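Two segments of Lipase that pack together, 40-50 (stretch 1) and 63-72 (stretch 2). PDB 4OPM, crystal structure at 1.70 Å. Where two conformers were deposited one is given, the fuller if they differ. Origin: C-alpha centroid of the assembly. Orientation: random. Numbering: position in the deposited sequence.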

# COMPACT_ATOMS: atom_id res chain seq x y z
N GLY A 40 9.63 10.79 11.99
CA GLY A 40 11.00 10.42 12.31
C GLY A 40 12.05 11.43 11.88
O GLY A 40 11.75 12.41 11.17
N SER A 41 13.29 11.20 12.30
CA SER A 41 14.41 12.09 12.01
C SER A 41 14.94 11.88 10.60
O SER A 41 15.08 10.74 10.15
N SER A 42 15.33 12.97 9.94
CA SER A 42 15.94 12.93 8.61
C SER A 42 17.36 12.29 8.66
O SER A 42 17.91 11.95 7.62
N THR A 43 17.93 12.09 9.87
CA THR A 43 19.23 11.43 10.07
C THR A 43 19.10 9.90 9.95
O THR A 43 20.11 9.20 9.86
N LYS A 44 17.86 9.39 9.97
CA LYS A 44 17.56 7.97 9.97
C LYS A 44 17.30 7.44 8.56
O LYS A 44 16.96 8.23 7.68
N PRO A 45 17.44 6.11 8.32
CA PRO A 45 17.19 5.59 6.96
C PRO A 45 15.75 5.84 6.51
O PRO A 45 14.81 5.73 7.31
N THR A 46 15.58 6.22 5.23
CA THR A 46 14.28 6.55 4.67
C THR A 46 13.47 5.30 4.34
O THR A 46 14.00 4.34 3.76
N LEU A 47 12.18 5.35 4.71
CA LEU A 47 11.18 4.29 4.42
C LEU A 47 10.01 4.90 3.69
O LEU A 47 9.36 5.82 4.19
N LEU A 48 9.72 4.37 2.49
CA LEU A 48 8.58 4.82 1.69
C LEU A 48 7.49 3.75 1.77
O LEU A 48 7.74 2.60 1.39
N LEU A 49 6.30 4.12 2.30
CA LEU A 49 5.19 3.18 2.47
C LEU A 49 4.09 3.51 1.50
O LEU A 49 3.62 4.64 1.47
N ILE A 50 3.73 2.51 0.65
CA ILE A 50 2.76 2.70 -0.44
C ILE A 50 1.47 1.91 -0.20
O ILE A 50 1.51 0.68 -0.18
N VAL A 63 1.26 0.49 11.60
CA VAL A 63 2.60 -0.02 11.36
C VAL A 63 3.61 1.14 11.54
O VAL A 63 4.64 0.97 12.22
N ALA A 64 3.33 2.31 10.92
CA ALA A 64 4.24 3.47 10.98
C ALA A 64 4.54 3.87 12.43
O ALA A 64 5.66 4.27 12.73
N HIS A 65 3.56 3.72 13.34
CA HIS A 65 3.73 4.02 14.77
C HIS A 65 5.02 3.39 15.34
O HIS A 65 5.67 3.99 16.19
N TYR A 66 5.40 2.18 14.86
CA TYR A 66 6.57 1.46 15.36
C TYR A 66 7.86 1.78 14.60
O TYR A 66 8.92 1.27 14.97
N LEU A 67 7.76 2.59 13.54
CA LEU A 67 8.91 2.86 12.67
C LEU A 67 9.42 4.29 12.75
O LEU A 67 10.57 4.54 12.39
N THR A 68 8.59 5.23 13.21
CA THR A 68 8.95 6.65 13.25
C THR A 68 10.00 6.97 14.35
O THR A 68 10.53 8.08 14.33
N THR A 69 10.33 6.04 15.25
CA THR A 69 11.36 6.33 16.25
C THR A 69 12.75 6.16 15.61
O THR A 69 13.58 7.06 15.70
N ASN A 70 12.96 5.03 14.90
CA ASN A 70 14.27 4.72 14.33
C ASN A 70 14.38 4.89 12.81
O ASN A 70 15.46 4.67 12.26
N TYR A 71 13.29 5.31 12.13
CA TYR A 71 13.34 5.51 10.68
C TYR A 71 12.70 6.83 10.26
O TYR A 71 11.95 7.43 11.03
N HIS A 72 13.04 7.29 9.04
CA HIS A 72 12.46 8.48 8.42
C HIS A 72 11.35 7.98 7.49
O HIS A 72 11.61 7.49 6.40

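The most unusual feature here is one imidazole that packs largely against backbone atoms of the other stretch, with a CA over one face. His72 gives up more area to the opposite stretch than any other residue, and the type I beta turn from Ser41 to Lys44 lies against it. With chi1 at t, the ring lies so that CA of Ser42 sits over one face, 4.2 Å from the ring centroid of His72 and 12° off its normal, a CH-pi contact. Ser41 O approaches CB of His72 at 3.2 Å, and OG1 of Thr46 (chi1 m) stands at the ring edge, 3.6 Å from His72 ND1.

Water 2 fills the polar gap this leaves. It donates to Ser42 O at 3.0 Å and to Lys44 O at 2.7 Å, accepts from Thr46 OG1 at 2.8 Å, and hydrogen-bonds His72 ND1 at 3.0 Å, so one molecule ties the turn to the ring.

The His72 backbone is paired with Thr46 in a parallel bridge, which puts both side chains on the same face of the sheet. His72 N donates to Pro45 O at 2.9 Å, and Leu47 N donates to His72 O at 2.8 Å, both nearly straight.

Gly40 follows a different rule, that of the missing side chain. Its phi is positive, and a CB would fall 1.9 Å from Tyr71 O, a clash. Without one, Gly40 CA makes a CA-H...O contact to Tyr71 O at 3.4 Å and lies 3.1 Å from Thr68 O. Nearby, water 1 accepts from Ser41 N at 2.9 Å and donates to Thr69 O at 2.7 Å.

Lys44 points toward stretch 2, but its aliphatic part does the packing: its CB, placed by the backbone, lies 3.4 Å from Asn70 O and 3.7 Å from Tyr71 CA; the chain beyond runs m, m, t, t, with CE 4.1 Å from Thr69 O. Pro45 continues this surface, its CD 4.0 Å from Tyr71 CD1, while Pro45 O meets the edge of the tyrosine ring.

Further along, the contact turns apolar. Leu47 sets off sideways, yet its m,t rotamer brings its end nearer, placing CD1 3.6 Å from Tyr71 CB and 3.8 Å from Leu67 CD1. Leu67, also m,t, points in to meet it. Leu49 repeats the m,t choice and points toward stretch 2, where the backbones have spread apart; its CD1 reaches Ala64 CB at 4.3 Å. Between Leu47 and Leu49, Leu48 points away, so the strand's alternation sends it out of this contact altogether.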

# COMPACT_ATOMS: atom_id res chain seq x y z
CB SER A 41 15.54 11.86 13.02
OG SER A 41 16.65 12.69 12.74
CB SER A 42 16.02 14.34 8.02
OG SER A 42 16.72 15.22 8.89
CB THR A 43 19.84 11.78 11.44
OG1 THR A 43 18.98 11.34 12.50
CG2 THR A 43 20.17 13.24 11.58
CB LYS A 44 16.36 7.68 10.90
CG LYS A 44 16.55 8.16 12.35
CD LYS A 44 17.52 7.31 13.14
CE LYS A 44 17.49 7.68 14.60
NZ LYS A 44 18.60 7.02 15.33
CB PRO A 45 17.48 4.09 7.09
CG PRO A 45 18.31 3.96 8.33
CD PRO A 45 17.79 5.02 9.25
CB THR A 46 14.43 7.43 3.42
OG1 THR A 46 15.15 8.61 3.79
CG2 THR A 46 13.09 7.84 2.81
CB LEU A 47 10.62 3.51 5.65
CG LEU A 47 11.48 3.04 6.81
CD1 LEU A 47 10.61 2.33 7.84
CD2 LEU A 47 12.56 2.11 6.38
CB LEU A 48 9.00 5.10 0.23
CG LEU A 48 7.89 5.52 -0.75
CD1 LEU A 48 7.32 6.89 -0.40
CD2 LEU A 48 8.40 5.50 -2.20
CB LEU A 49 4.65 3.20 3.93
CG LEU A 49 5.67 3.08 5.05
CD1 LEU A 49 4.99 3.13 6.41
CD2 LEU A 49 6.46 1.80 4.92
CB ILE A 50 3.39 2.31 -1.82
CG1 ILE A 50 4.82 2.86 -1.99
CG2 ILE A 50 2.47 2.73 -2.99
CD1 ILE A 50 5.58 2.27 -3.17
CB VAL A 63 2.71 -0.66 9.94
CG1 VAL A 63 4.17 -0.84 9.52
CG2 VAL A 63 1.97 -2.00 9.89
CB ALA A 64 3.66 4.66 10.23
CB HIS A 65 2.51 3.50 15.54
CG HIS A 65 2.65 3.55 17.03
ND1 HIS A 65 2.48 4.72 17.73
CD2 HIS A 65 2.90 2.55 17.91
CE1 HIS A 65 2.63 4.41 19.01
NE2 HIS A 65 2.91 3.11 19.16
CB TYR A 66 6.31 -0.06 15.28
CG TYR A 66 5.19 -0.49 16.19
CD1 TYR A 66 5.41 -0.74 17.55
CD2 TYR A 66 3.89 -0.61 15.72
CE1 TYR A 66 4.37 -1.07 18.40
CE2 TYR A 66 2.83 -0.94 16.56
CZ TYR A 66 3.08 -1.17 17.91
OH TYR A 66 2.07 -1.50 18.77
CB LEU A 67 8.51 2.55 11.21
CG LEU A 67 8.12 1.08 10.90
CD1 LEU A 67 7.49 0.96 9.55
CD2 LEU A 67 9.32 0.14 11.06
CB THR A 68 7.71 7.52 13.38
OG1 THR A 68 6.94 7.07 14.50
CG2 THR A 68 6.86 7.52 12.13
CB THR A 69 11.20 5.47 17.52
OG1 THR A 69 9.95 5.77 18.13
CG2 THR A 69 12.32 5.72 18.55
CB ASN A 70 14.67 3.30 14.73
CG ASN A 70 14.90 3.21 16.21
OD1 ASN A 70 15.54 4.06 16.82
ND2 ASN A 70 14.28 2.23 16.85
CB TYR A 71 12.67 4.34 9.94
CG TYR A 71 13.42 3.04 10.16
CD1 TYR A 71 14.55 2.74 9.41
CD2 TYR A 71 13.08 2.18 11.20
CE1 TYR A 71 15.31 1.60 9.66
CE2 TYR A 71 13.83 1.03 11.46
CZ TYR A 71 14.95 0.75 10.69
OH TYR A 71 15.72 -0.36 10.93
CB HIS A 72 13.51 9.32 7.69
CG HIS A 72 12.96 10.56 7.06
ND1 HIS A 72 13.39 11.00 5.83
CD2 HIS A 72 12.00 11.41 7.52
CE1 HIS A 72 12.71 12.11 5.58
NE2 HIS A 72 11.87 12.40 6.58
O HOH W 1 13.44 8.55 13.50
O HOH W 2 16.29 10.09 5.85